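Local coordinates for (S)-ureidoglycine--glyoxylate transaminase (Bacillus subtilis, PDB 3ISL), which catalyses the pyridoxal-phosphate-dependent transamination between (S)-ureidoglycine and glyoxylate, yielding oxalurate and glycine in purine catabolism, at residues E55-K60 against C180-D185; W63-D68 against A207-N212; M142-T147 against V174-G179; L168-A173 against A191-T196. All blocks are in the same frame, centred on the assembly; numbering follows the deposited sequence.

How the contacts relate
Contacts 2 and 4 pair strands of one mixed sheet, which contact 3 reaches through strand 139-143; contact 1 packs on a face of it. Contact 2 joins strands 63-68 and 206-211; the second of these meets contact 4 through a probable hydrogen bond from Ala192 N to Thr210 O (2.8 Å). Contact 4 passes to contact 3 in the same way, Met142 O facing Asp172 N at 2.8 Å. Contact 1 touches all three, its Phe57 CZ lying 3.6 Å from Pro208 O of contact 2. Contacts 3 and 4, centres 9 Å apart, both reach the cofactor. The side chains of Ala207 in contact 2 and Val182 in contact 1 lie about 7 and 11 Å from it.

Contact 1: residues E55-K60 against C180-D185; sequences ELFQTK and CEVKVD
The Schellman motif that closes helix 40-56 delivers Phe57 and Gln58 to the loop residues Val184 and Asp185. Positive phi at Gln58 (54°) swings the chain out of the helix, and residues 57-60 and 182-185 then run in nearly the same direction. Phe57 O accepts from Val184 N at 3.1 Å. A second, weak bond follows from Asp185 N to Gln58 O. Beyond it the Asp185 carboxylate divides its work. OD1 takes the hydroxyl proton of Thr59 OG1 at 2.7 Å, while OD2 receives Lys60 N at 2.9 Å; both donors come from the syn side, tilted out of the carboxylate plane. Thr59 OG1 in turn is bonded to Asn61 N. On the sheet side, where Phe57 also touches Pro208, Thr210 and Ala192, its CD1 meets Val184 CG1 at 3.9 Å, and Val182 CG2 lies at the ring edge. Thr59 CB rests 3.6 Å from Val184 CG2. The Gln58 side chain crosses Lys183 obliquely, its NE2 3.7 Å from Lys183 CG, and packs on Leu288 and Phe292 of helix 288-308. A helix end closed by a left-handed Gln58, with Phe57 laid against the sheet, thus illustrates Schellman capping within the large domain of a class-V aminotransferase.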
loop_
_atom_site.group_PDB
_atom_site.type_symbol
_atom_site.label_atom_id
_atom_site.label_comp_id
_atom_site.label_asym_id
_atom_site.label_seq_id
_atom_site.Cartn_x
_atom_site.Cartn_y
_atom_site.Cartn_z
ATOM N N GLU A 55 0.121 11.708 -19.132
ATOM C CA GLU A 55 0.592 13.086 -19.269
ATOM C C GLU A 55 1.713 13.420 -18.308
ATOM O O GLU A 55 2.672 14.072 -18.716
ATOM C CB GLU A 55 -0.525 14.143 -19.046
ATOM C CG GLU A 55 -1.520 14.206 -20.116
ATOM C CD GLU A 55 -2.493 15.353 -19.878
ATOM O OE1 GLU A 55 -3.683 15.022 -19.841
ATOM O OE2 GLU A 55 -2.080 16.555 -19.692
ATOM N N LEU A 56 1.584 12.945 -17.065
ATOM C CA LEU A 56 2.508 13.232 -16.013
ATOM C C LEU A 56 3.839 12.683 -16.443
ATOM O O LEU A 56 4.806 13.345 -16.260
ATOM C CB LEU A 56 2.118 12.478 -14.741
ATOM C CG LEU A 56 2.621 12.884 -13.357
ATOM C CD1 LEU A 56 2.916 11.712 -12.409
ATOM C CD2 LEU A 56 3.600 13.952 -13.260
ATOM N N PHE A 57 3.867 11.454 -16.983
ATOM C CA PHE A 57 5.131 10.817 -17.390
ATOM C C PHE A 57 5.642 11.219 -18.767
ATOM O O PHE A 57 6.735 10.783 -19.170
ATOM C CB PHE A 57 5.043 9.282 -17.340
ATOM C CG PHE A 57 5.165 8.688 -15.949
ATOM C CD1 PHE A 57 6.413 8.633 -15.283
ATOM C CD2 PHE A 57 4.046 8.083 -15.350
ATOM C CE1 PHE A 57 6.525 8.042 -14.015
ATOM C CE2 PHE A 57 4.138 7.487 -14.081
ATOM C CZ PHE A 57 5.364 7.435 -13.424
ATOM N N GLN A 58 4.862 12.047 -19.462
ATOM C CA GLN A 58 5.110 12.481 -20.840
ATOM C C GLN A 58 5.277 11.292 -21.714
ATOM O O GLN A 58 6.357 11.113 -22.365
ATOM C CB GLN A 58 6.280 13.507 -20.948
ATOM C CG GLN A 58 6.044 14.721 -19.998
ATOM C CD GLN A 58 7.091 15.858 -20.139
ATOM O OE1 GLN A 58 7.600 16.395 -19.146
ATOM N NE2 GLN A 58 7.401 16.227 -21.371
ATOM N N THR A 59 4.192 10.456 -21.751
ATOM C CA THR A 59 4.228 9.239 -22.549
ATOM C C THR A 59 2.897 8.893 -23.212
ATOM O O THR A 59 1.817 9.263 -22.735
ATOM C CB THR A 59 4.671 8.031 -21.701
ATOM O OG1 THR A 59 4.838 6.915 -22.550
ATOM C CG2 THR A 59 3.600 7.644 -20.603
ATOM N N LYS A 60 2.990 8.161 -24.319
ATOM C CA LYS A 60 1.816 7.615 -24.967
ATOM C C LYS A 60 1.507 6.191 -24.525
ATOM O O LYS A 60 0.553 5.570 -25.058
ATOM C CB LYS A 60 1.991 7.655 -26.495
ATOM C CG LYS A 60 2.149 9.080 -27.014
ATOM C CD LYS A 60 0.964 9.991 -26.607
ATOM C CE LYS A 60 1.225 11.442 -27.106
ATOM N NZ LYS A 60 0.826 12.457 -26.087
ATOM N N CYS A 180 10.716 17.724 -11.407
ATOM C CA CYS A 180 11.762 17.905 -12.415
ATOM C C CYS A 180 11.295 17.204 -13.658
ATOM O O CYS A 180 10.562 16.193 -13.581
ATOM C CB CYS A 180 13.116 17.229 -12.014
ATOM S SG CYS A 180 13.566 17.504 -10.263
ATOM N N GLU A 181 11.839 17.636 -14.795
ATOM C CA GLU A 181 11.430 17.071 -16.067
ATOM C C GLU A 181 11.607 15.581 -16.019
ATOM O O GLU A 181 12.669 15.126 -15.678
ATOM C CB GLU A 181 12.346 17.589 -17.172
ATOM C CG GLU A 181 11.697 18.545 -18.053
ATOM C CD GLU A 181 12.620 18.870 -19.192
ATOM O OE1 GLU A 181 13.610 18.100 -19.418
ATOM O OE2 GLU A 181 12.384 19.924 -19.820
ATOM N N VAL A 182 10.574 14.834 -16.362
ATOM C CA VAL A 182 10.784 13.439 -16.760
ATOM C C VAL A 182 10.124 13.148 -18.094
ATOM O O VAL A 182 8.968 13.418 -18.275
ATOM C CB VAL A 182 10.695 12.345 -15.618
ATOM C CG1 VAL A 182 10.430 12.858 -14.251
ATOM C CG2 VAL A 182 10.120 10.949 -15.999
ATOM N N LYS A 183 10.883 12.657 -19.060
ATOM C CA LYS A 183 10.276 12.566 -20.365
ATOM C C LYS A 183 10.447 11.128 -20.802
ATOM O O LYS A 183 11.469 10.780 -21.381
ATOM C CB LYS A 183 10.936 13.607 -21.332
ATOM C CG LYS A 183 10.913 15.073 -20.847
ATOM C CD LYS A 183 11.821 15.938 -21.839
ATOM C CE LYS A 183 11.204 17.313 -22.206
ATOM N NZ LYS A 183 12.143 18.106 -23.253
ATOM N N VAL A 184 9.487 10.266 -20.484
ATOM C CA VAL A 184 9.730 8.897 -20.794
ATOM C C VAL A 184 9.805 8.531 -22.269
ATOM O O VAL A 184 10.665 7.707 -22.622
ATOM C CB VAL A 184 9.006 7.781 -19.902
ATOM C CG1 VAL A 184 8.737 8.170 -18.406
ATOM C CG2 VAL A 184 7.940 6.976 -20.645
ATOM N N ASP A 185 8.929 9.072 -23.121
ATOM C CA ASP A 185 9.084 8.800 -24.563
ATOM C C ASP A 185 10.354 9.376 -25.143
ATOM O O ASP A 185 11.142 8.641 -25.778
ATOM C CB ASP A 185 7.859 9.208 -25.391
ATOM C CG ASP A 185 6.664 8.301 -25.088
ATOM O OD1 ASP A 185 6.836 7.376 -24.275
ATOM O OD2 ASP A 185 5.572 8.509 -25.609
#

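Contact 2: residues W63-D68 against A207-N212; sequences WAYPID and APITYN
Trp63 O is gripped by two donors of the opposing strand, Thr210 OG1 at 2.7 Å and Tyr211 N at 3.0 Å. Thr210 reaches it because OG1 stands anti to its own backbone N (chi1 -168°), and the same hydroxyl is also bonded to Asn61 ND2. Further along, the antiparallel pairing continues on strongly twisted strands (axes at 144°): Tyr65 and Ile209 form a hydrogen-bonded pair, with Tyr65 N to Ile209 O at 3.0 Å, and Ile67 with Ala207 forms the next. Between them Pro66 faces Pro208 as a non-hydrogen-bonded pair. The aromatic side chains gather on one face. Trp63 CB sits over the Tyr211 ring, 3.6 Å from its centroid, a CH-pi contact; the indole runs nearly parallel to that ring (5°) but is slid so far that overlap is slight. At the ring edge Tyr65 OH donates to Tyr211 OH at 2.8 Å, and Glu255 is the second partner of the Tyr211 hydroxyl. A phenylalanine in place of Tyr211 would probably leave both Tyr65 OH and Glu255 without this mate. Ile209 CD1 fills in beside, 3.8 Å from both Tyr65 CE2 and Ile67 CG2. Helices 251-257 and 213-220 cover this aromatic face, helix 40-56 lies against Ala64 and Pro208 on the other, and strand 191-193 continues the sheet beyond 206-211.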
loop_
_atom_site.group_PDB
_atom_site.type_symbol
_atom_site.label_atom_id
_atom_site.label_comp_id
_atom_site.label_asym_id
_atom_site.label_seq_id
_atom_site.Cartn_x
_atom_site.Cartn_y
_atom_site.Cartn_z
ATOM N N TRP A 63 0.286 1.452 -20.942
ATOM C CA TRP A 63 0.420 1.012 -19.541
ATOM C C TRP A 63 0.930 2.185 -18.627
ATOM O O TRP A 63 2.124 2.575 -18.690
ATOM C CB TRP A 63 1.264 -0.277 -19.457
ATOM C CG TRP A 63 0.705 -1.426 -20.359
ATOM C CD1 TRP A 63 -0.242 -2.344 -20.003
ATOM C CD2 TRP A 63 0.985 -1.682 -21.766
ATOM N NE1 TRP A 63 -0.560 -3.165 -21.079
ATOM C CE2 TRP A 63 0.166 -2.773 -22.170
ATOM C CE3 TRP A 63 1.833 -1.077 -22.732
ATOM C CZ2 TRP A 63 0.207 -3.327 -23.513
ATOM C CZ3 TRP A 63 1.860 -1.614 -24.084
ATOM C CH2 TRP A 63 1.050 -2.720 -24.442
ATOM N N ALA A 64 0.004 2.763 -17.839
ATOM C CA ALA A 64 0.324 3.759 -16.821
ATOM C C ALA A 64 -0.769 3.718 -15.756
ATOM O O ALA A 64 -1.889 4.051 -16.038
ATOM C CB ALA A 64 0.445 5.147 -17.434
ATOM N N TYR A 65 -0.420 3.293 -14.554
ATOM C CA TYR A 65 -1.402 2.935 -13.520
ATOM C C TYR A 65 -0.654 2.760 -12.255
ATOM O O TYR A 65 0.535 2.490 -12.294
ATOM C CB TYR A 65 -2.217 1.670 -13.906
ATOM C CG TYR A 65 -1.405 0.379 -14.144
ATOM C CD1 TYR A 65 -1.027 -0.013 -15.438
ATOM C CD2 TYR A 65 -1.036 -0.433 -13.086
ATOM C CE1 TYR A 65 -0.297 -1.222 -15.667
ATOM C CE2 TYR A 65 -0.300 -1.618 -13.292
ATOM C CZ TYR A 65 0.064 -1.984 -14.573
ATOM O OH TYR A 65 0.768 -3.147 -14.724
ATOM N N PRO A 66 -1.306 2.969 -11.102
ATOM C CA PRO A 66 -0.544 2.827 -9.861
ATOM C C PRO A 66 -0.526 1.374 -9.322
ATOM O O PRO A 66 -1.405 0.610 -9.591
ATOM C CB PRO A 66 -1.324 3.701 -8.861
ATOM C CG PRO A 66 -2.669 3.734 -9.375
ATOM C CD PRO A 66 -2.646 3.522 -10.874
ATOM N N ILE A 67 0.474 1.029 -8.548
ATOM C CA ILE A 67 0.373 -0.210 -7.800
ATOM C C ILE A 67 0.276 0.191 -6.310
ATOM O O ILE A 67 0.698 1.300 -5.898
ATOM C CB ILE A 67 1.566 -1.245 -8.083
ATOM C CG1 ILE A 67 2.852 -0.748 -7.500
ATOM C CG2 ILE A 67 1.799 -1.636 -9.561
ATOM C CD1 ILE A 67 3.207 -1.569 -6.217
ATOM N N ASP A 68 -0.237 -0.719 -5.491
ATOM C CA ASP A 68 -0.628 -0.338 -4.148
ATOM C C ASP A 68 0.572 -0.759 -3.342
ATOM O O ASP A 68 0.855 -1.941 -3.204
ATOM C CB ASP A 68 -1.912 -1.095 -3.754
ATOM C CG ASP A 68 -3.149 -0.598 -4.491
ATOM O OD1 ASP A 68 -4.248 -1.174 -4.295
ATOM O OD2 ASP A 68 -2.994 0.353 -5.312
ATOM N N ALA A 207 2.413 3.780 -5.802
ATOM C CA ALA A 207 3.524 3.906 -6.702
ATOM C C ALA A 207 3.017 3.878 -8.168
ATOM O O ALA A 207 2.726 2.830 -8.704
ATOM C CB ALA A 207 4.520 2.782 -6.450
ATOM N N PRO A 208 2.875 5.037 -8.793
ATOM C CA PRO A 208 2.502 5.137 -10.228
ATOM C C PRO A 208 3.627 4.587 -11.107
ATOM O O PRO A 208 4.801 4.948 -10.917
ATOM C CB PRO A 208 2.392 6.655 -10.494
ATOM C CG PRO A 208 2.416 7.315 -9.179
ATOM C CD PRO A 208 3.051 6.348 -8.161
ATOM N N ILE A 209 3.254 3.756 -12.060
ATOM C CA ILE A 209 4.236 3.150 -12.963
ATOM C C ILE A 209 3.794 3.367 -14.359
ATOM O O ILE A 209 2.608 3.529 -14.604
ATOM C CB ILE A 209 4.469 1.626 -12.722
ATOM C CG1 ILE A 209 3.213 0.821 -13.004
ATOM C CG2 ILE A 209 4.933 1.355 -11.299
ATOM C CD1 ILE A 209 3.424 -0.751 -12.872
ATOM N N THR A 210 4.746 3.354 -15.278
ATOM C CA THR A 210 4.428 3.300 -16.660
ATOM C C THR A 210 5.460 2.441 -17.384
ATOM O O THR A 210 6.660 2.398 -17.014
ATOM C CB THR A 210 4.338 4.750 -17.305
ATOM O OG1 THR A 210 3.761 4.681 -18.607
ATOM C CG2 THR A 210 5.664 5.442 -17.369
ATOM N N TYR A 211 5.012 1.822 -18.468
ATOM C CA TYR A 211 5.910 1.075 -19.324
ATOM C C TYR A 211 5.316 0.846 -20.718
ATOM O O TYR A 211 4.120 1.005 -20.904
ATOM C CB TYR A 211 6.301 -0.234 -18.658
ATOM C CG TYR A 211 5.140 -1.135 -18.329
ATOM C CD1 TYR A 211 4.594 -2.022 -19.283
ATOM C CD2 TYR A 211 4.596 -1.133 -17.051
ATOM C CE1 TYR A 211 3.531 -2.903 -18.930
ATOM C CE2 TYR A 211 3.557 -1.980 -16.712
ATOM C CZ TYR A 211 3.020 -2.831 -17.646
ATOM O OH TYR A 211 2.004 -3.626 -17.239
ATOM N N ASN A 212 6.195 0.522 -21.676
ATOM C CA ASN A 212 5.880 0.377 -23.120
ATOM C C ASN A 212 5.668 -1.066 -23.517
ATOM O O ASN A 212 5.627 -1.953 -22.659
ATOM C CB ASN A 212 6.966 1.058 -24.027
ATOM C CG ASN A 212 8.397 0.462 -23.855
ATOM O OD1 ASN A 212 8.594 -0.587 -23.257
ATOM N ND2 ASN A 212 9.381 1.150 -24.401
#

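Contact 3: residues M142-T147 against V174-G179; sequences MVHGET and VATIGG. With PLP (pyridoxal-5'-phosphate), chain C.
What is unusual here is the bare CA of Gly145 set 3.9 Å from Thr176 CG2, where a beta carbon would collide with that methyl. Nearby a water is wedged between the two backbones, accepting from Gly145 N at 2.9 Å and, weakly, from Ala175 N. The one direct polar bond joins His144 ND1 and Thr176 OG1 at 2.8 Å; either may be the donor, and the approach to the imidazole is bent. His144 holds CG anti to its backbone N (chi1 -169°), while Thr176 OG1 stands between its backbone N and carbonyl carbon (chi1 54°), which brings it toward the ring. Trp187 meets the imidazole with its plane steeply inclined, and Ile152 touches both His144 and Thr176. An alanine at His144 would probably cost Thr176 OG1 its imidazole partner and open a gap beside Trp187. Toward the cofactor, Thr147 CG2 packs on Ala175 CB at 3.5 Å, and Thr147 OG1 shares a hydrogen bond with PLP O3 at 3.2 Å. Val174 CG1 lies 3.8 Å from PLP C5, and Gly145 O is 3.5 Å from PLP C2A. The chemistry is thus divided: the histidine and water tie the 142-147 segment to the loop 174-179, while the threonine hydroxyl and apolar groups probably help to fix the pyridine ring and its O3 near Lys198, the lysine known to carry the cofactor but not linked to it here.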
loop_
_atom_site.group_PDB
_atom_site.type_symbol
_atom_site.label_atom_id
_atom_site.label_comp_id
_atom_site.label_asym_id
_atom_site.label_seq_id
_atom_site.Cartn_x
_atom_site.Cartn_y
_atom_site.Cartn_z
ATOM N N MET A 142 18.220 2.225 -13.244
ATOM C CA MET A 142 18.898 3.397 -12.732
ATOM C C MET A 142 17.989 4.404 -11.993
ATOM O O MET A 142 16.825 4.534 -12.329
ATOM C CB MET A 142 19.521 4.112 -13.924
ATOM C CG MET A 142 20.780 4.841 -13.601
ATOM S SD MET A 142 21.323 5.638 -15.139
ATOM C CE MET A 142 22.410 6.831 -14.377
ATOM N N VAL A 143 18.553 5.126 -11.017
ATOM C CA VAL A 143 17.829 6.167 -10.276
ATOM C C VAL A 143 17.965 7.492 -11.092
ATOM O O VAL A 143 19.056 7.854 -11.516
ATOM C CB VAL A 143 18.386 6.371 -8.855
ATOM C CG1 VAL A 143 17.548 7.487 -8.086
ATOM C CG2 VAL A 143 18.405 5.074 -8.061
ATOM N N HIS A 144 16.853 8.173 -11.351
ATOM C CA HIS A 144 16.904 9.533 -11.978
ATOM C C HIS A 144 17.522 10.575 -11.063
ATOM O O HIS A 144 18.502 11.291 -11.450
ATOM C CB HIS A 144 15.466 9.988 -12.428
ATOM C CG HIS A 144 15.446 11.224 -13.294
ATOM N ND1 HIS A 144 14.308 11.986 -13.453
ATOM C CD2 HIS A 144 16.438 11.868 -13.979
ATOM C CE1 HIS A 144 14.582 13.029 -14.230
ATOM N NE2 HIS A 144 15.855 12.956 -14.608
ATOM N N GLY A 145 16.951 10.708 -9.871
ATOM C CA GLY A 145 17.429 11.705 -8.899
ATOM C C GLY A 145 17.693 10.985 -7.559
ATOM O O GLY A 145 16.776 10.356 -6.993
ATOM N N GLU A 146 18.933 11.045 -7.057
ATOM C CA GLU A 146 19.257 10.436 -5.723
ATOM C C GLU A 146 19.127 11.501 -4.685
ATOM O O GLU A 146 19.975 12.437 -4.672
ATOM C CB GLU A 146 20.757 10.044 -5.616
ATOM C CG GLU A 146 21.149 8.718 -6.169
ATOM C CD GLU A 146 20.685 7.568 -5.316
ATOM O OE1 GLU A 146 20.330 7.776 -4.143
ATOM O OE2 GLU A 146 20.710 6.434 -5.807
ATOM N N THR A 147 18.138 11.367 -3.787
ATOM C CA THR A 147 17.944 12.328 -2.760
ATOM C C THR A 147 19.018 12.156 -1.741
ATOM O O THR A 147 19.302 13.111 -1.025
ATOM C CB THR A 147 16.575 12.210 -2.018
ATOM O OG1 THR A 147 16.408 10.865 -1.568
ATOM C CG2 THR A 147 15.448 12.546 -2.945
ATOM N N VAL A 174 11.251 8.345 -8.636
ATOM C CA VAL A 174 10.381 8.517 -7.479
ATOM C C VAL A 174 10.499 9.960 -6.915
ATOM O O VAL A 174 9.518 10.555 -6.511
ATOM C CB VAL A 174 10.694 7.441 -6.393
ATOM C CG1 VAL A 174 10.316 7.933 -5.022
ATOM C CG2 VAL A 174 10.042 6.059 -6.721
ATOM N N ALA A 175 11.724 10.482 -6.862
ATOM C CA ALA A 175 11.975 11.778 -6.289
ATOM C C ALA A 175 11.811 12.899 -7.277
ATOM O O ALA A 175 11.871 14.045 -6.870
ATOM C CB ALA A 175 13.414 11.849 -5.755
ATOM N N THR A 176 11.805 12.600 -8.563
ATOM C CA THR A 176 11.787 13.665 -9.591
ATOM C C THR A 176 10.387 13.830 -10.212
ATOM O O THR A 176 10.032 14.915 -10.633
ATOM C CB THR A 176 12.806 13.434 -10.721
ATOM O OG1 THR A 176 12.565 12.139 -11.229
ATOM C CG2 THR A 176 14.222 13.465 -10.147
ATOM N N ILE A 177 9.577 12.771 -10.238
ATOM C CA ILE A 177 8.335 12.912 -11.000
ATOM C C ILE A 177 7.463 14.043 -10.405
ATOM O O ILE A 177 7.265 14.119 -9.154
ATOM C CB ILE A 177 7.527 11.565 -10.995
ATOM C CG1 ILE A 177 6.435 11.521 -12.127
ATOM C CG2 ILE A 177 6.936 11.215 -9.524
ATOM C CD1 ILE A 177 6.956 11.852 -13.590
ATOM N N GLY A 178 6.913 14.909 -11.285
ATOM C CA GLY A 178 6.091 16.065 -10.889
ATOM C C GLY A 178 6.860 17.288 -10.341
ATOM O O GLY A 178 6.258 18.310 -9.998
ATOM N N GLY A 179 8.176 17.189 -10.305
ATOM C CA GLY A 179 9.035 18.264 -9.767
ATOM C C GLY A 179 10.125 18.704 -10.733
ATOM O O GLY A 179 10.431 19.898 -10.828
HETATM N N1 PLP C . 13.607 5.783 -4.593
HETATM C C2 PLP C . 14.106 7.159 -4.438
HETATM C C2A PLP C . 14.941 7.824 -5.357
HETATM C C3 PLP C . 13.786 7.939 -3.319
HETATM O O3 PLP C . 14.244 9.224 -3.179
HETATM C C4 PLP C . 12.970 7.477 -2.311
HETATM C C4A PLP C . 12.631 8.416 -1.089
HETATM C C5 PLP C . 12.464 6.187 -2.420
HETATM C C6 PLP C . 12.769 5.323 -3.520
HETATM C C5A PLP C . 11.631 5.710 -1.277
HETATM O O4P PLP C . 10.435 5.264 -1.717
HETATM P P PLP C . 9.497 4.828 -0.522
HETATM O O1P PLP C . 10.065 5.224 0.836
HETATM O O2P PLP C . 9.351 3.203 -0.845
HETATM O O3P PLP C . 7.970 5.481 -0.774
HETATM O O HOH W 1 14.559 9.566 -8.655
#

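Contact 4: residues L168-A173 against A191-T196; sequences LFIVDA and AAIGGT. With PLP (pyridoxal-5'-phosphate), chain C.
Ile170 holds CG2 anti to its backbone N and CG1 beside it (chi1 -64°), an arrangement in which CG2 meets Ile193 CD1 at 3.8 Å and CG1 meets Ala191 CB at 3.9 Å. Ile193 answers with an unusual chi2 of 101°, which carries CD1 back over the neighbouring strand to within 3.7 Å of Val171 O. The strands pair in parallel. Ala191 N gives to Phe169 O and Ala191 O receives Val171 N at 2.8 Å; Ile193 repeats the pattern, its N reaching Val171 O at 3.1 Å and its O accepting from Ala173 N at 2.9 Å. At the C-terminal end of the pairing Asp172 holds CG anti to its backbone N (chi1 157°), and OD2 comes to 2.8 Å from PLP N1. OD1 accepts from Val174 N, a second-shell bond that would steady the carboxylate against turning. An aspartate facing the pyridine nitrogen is a hallmark of fold type I enzymes. No helix lies in the loop that connects the two strands. Strand 139-143 flanks 168-172, and strand 206-211 flanks 191-193. Helix 71-82 packs Val78 on Ile170 and Ile193, whereas Leu155 and Val184 meet Val171 and Ala192 on the other face.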
loop_
_atom_site.group_PDB
_atom_site.type_symbol
_atom_site.label_atom_id
_atom_site.label_comp_id
_atom_site.label_asym_id
_atom_site.label_seq_id
_atom_site.Cartn_x
_atom_site.Cartn_y
_atom_site.Cartn_z
ATOM N N LEU A 168 16.229 -3.150 -21.713
ATOM C CA LEU A 168 15.151 -2.404 -21.100
ATOM C C LEU A 168 15.677 -1.374 -20.133
ATOM O O LEU A 168 16.430 -1.712 -19.225
ATOM C CB LEU A 168 14.160 -3.341 -20.388
ATOM C CG LEU A 168 13.759 -4.533 -21.262
ATOM C CD1 LEU A 168 13.057 -5.533 -20.340
ATOM C CD2 LEU A 168 12.811 -4.015 -22.412
ATOM N N PHE A 169 15.325 -0.116 -20.345
ATOM C CA PHE A 169 15.834 0.938 -19.470
ATOM C C PHE A 169 14.755 1.226 -18.426
ATOM O O PHE A 169 13.697 1.721 -18.779
ATOM C CB PHE A 169 16.120 2.181 -20.334
ATOM C CG PHE A 169 16.736 3.341 -19.599
ATOM C CD1 PHE A 169 17.603 3.155 -18.544
ATOM C CD2 PHE A 169 16.553 4.625 -20.089
ATOM C CE1 PHE A 169 18.219 4.197 -17.942
ATOM C CE2 PHE A 169 17.181 5.709 -19.502
ATOM C CZ PHE A 169 18.037 5.491 -18.435
ATOM N N ILE A 170 15.015 0.876 -17.162
ATOM C CA ILE A 170 14.011 0.968 -16.092
ATOM C C ILE A 170 14.511 2.005 -15.113
ATOM O O ILE A 170 15.600 1.860 -14.586
ATOM C CB ILE A 170 13.791 -0.411 -15.436
ATOM C CG1 ILE A 170 13.192 -1.372 -16.503
ATOM C CG2 ILE A 170 12.847 -0.331 -14.135
ATOM C CD1 ILE A 170 13.406 -2.739 -16.182
ATOM N N VAL A 171 13.700 3.034 -14.883
ATOM C CA VAL A 171 14.150 4.216 -14.184
ATOM C C VAL A 171 13.372 4.443 -12.887
ATOM O O VAL A 171 12.190 4.392 -12.874
ATOM C CB VAL A 171 14.103 5.507 -15.118
ATOM C CG1 VAL A 171 14.346 6.780 -14.287
ATOM C CG2 VAL A 171 15.201 5.426 -16.209
ATOM N N ASP A 172 14.071 4.668 -11.775
ATOM C CA ASP A 172 13.391 5.064 -10.566
ATOM C C ASP A 172 13.290 6.603 -10.671
ATOM O O ASP A 172 14.315 7.296 -10.526
ATOM C CB ASP A 172 14.226 4.544 -9.359
ATOM C CG ASP A 172 13.995 5.298 -8.058
ATOM O OD1 ASP A 172 13.320 6.330 -7.985
ATOM O OD2 ASP A 172 14.576 4.879 -7.070
ATOM N N ALA A 173 12.086 7.131 -10.989
ATOM C CA ALA A 173 11.853 8.588 -11.015
ATOM C C ALA A 173 11.056 9.025 -9.753
ATOM O O ALA A 173 10.272 9.950 -9.797
ATOM C CB ALA A 173 11.157 9.038 -12.336
ATOM N N ALA A 191 10.526 1.581 -18.770
ATOM C CA ALA A 191 9.668 1.588 -17.632
ATOM C C ALA A 191 10.133 2.634 -16.660
ATOM O O ALA A 191 11.381 2.827 -16.462
ATOM C CB ALA A 191 9.605 0.154 -16.941
ATOM N N ALA A 192 9.159 3.350 -16.051
ATOM C CA ALA A 192 9.473 4.396 -15.056
ATOM C C ALA A 192 8.552 4.163 -13.874
ATOM O O ALA A 192 7.412 3.834 -14.052
ATOM C CB ALA A 192 9.243 5.811 -15.602
ATOM N N ILE A 193 9.059 4.380 -12.665
ATOM C CA ILE A 193 8.224 4.232 -11.517
ATOM C C ILE A 193 8.324 5.514 -10.761
ATOM O O ILE A 193 9.425 6.032 -10.496
ATOM C CB ILE A 193 8.745 3.086 -10.576
ATOM C CG1 ILE A 193 8.895 1.741 -11.321
ATOM C CG2 ILE A 193 7.910 3.058 -9.277
ATOM C CD1 ILE A 193 10.410 1.350 -11.770
ATOM N N GLY A 194 7.170 6.021 -10.370
ATOM C CA GLY A 194 7.122 7.213 -9.508
ATOM C C GLY A 194 6.768 6.883 -8.086
ATOM O O GLY A 194 6.511 5.719 -7.745
ATOM N N GLY A 195 6.756 7.904 -7.234
ATOM C CA GLY A 195 6.143 7.799 -5.905
ATOM C C GLY A 195 5.241 8.982 -5.659
ATOM O O GLY A 195 5.223 9.949 -6.432
ATOM N N THR A 196 4.443 8.926 -4.612
ATOM C CA THR A 196 3.422 9.949 -4.410
ATOM C C THR A 196 3.803 11.047 -3.404
ATOM O O THR A 196 3.322 12.183 -3.536
ATOM C CB THR A 196 2.123 9.287 -3.885
ATOM O OG1 THR A 196 2.471 8.254 -2.946
ATOM C CG2 THR A 196 1.389 8.614 -5.018
HETATM N N1 PLP C . 13.607 5.783 -4.593
HETATM C C2 PLP C . 14.106 7.159 -4.438
HETATM C C2A PLP C . 14.941 7.824 -5.357
HETATM C C3 PLP C . 13.786 7.939 -3.319
HETATM O O3 PLP C . 14.244 9.224 -3.179
HETATM C C4 PLP C . 12.970 7.477 -2.311
HETATM C C4A PLP C . 12.631 8.416 -1.089
HETATM C C5 PLP C . 12.464 6.187 -2.420
HETATM C C6 PLP C . 12.769 5.323 -3.520
HETATM C C5A PLP C . 11.631 5.710 -1.277
HETATM O O4P PLP C . 10.435 5.264 -1.717
HETATM P P PLP C . 9.497 4.828 -0.522
HETATM O O1P PLP C . 10.065 5.224 0.836
HETATM O O2P PLP C . 9.351 3.203 -0.845
HETATM O O3P PLP C . 7.970 5.481 -0.774
#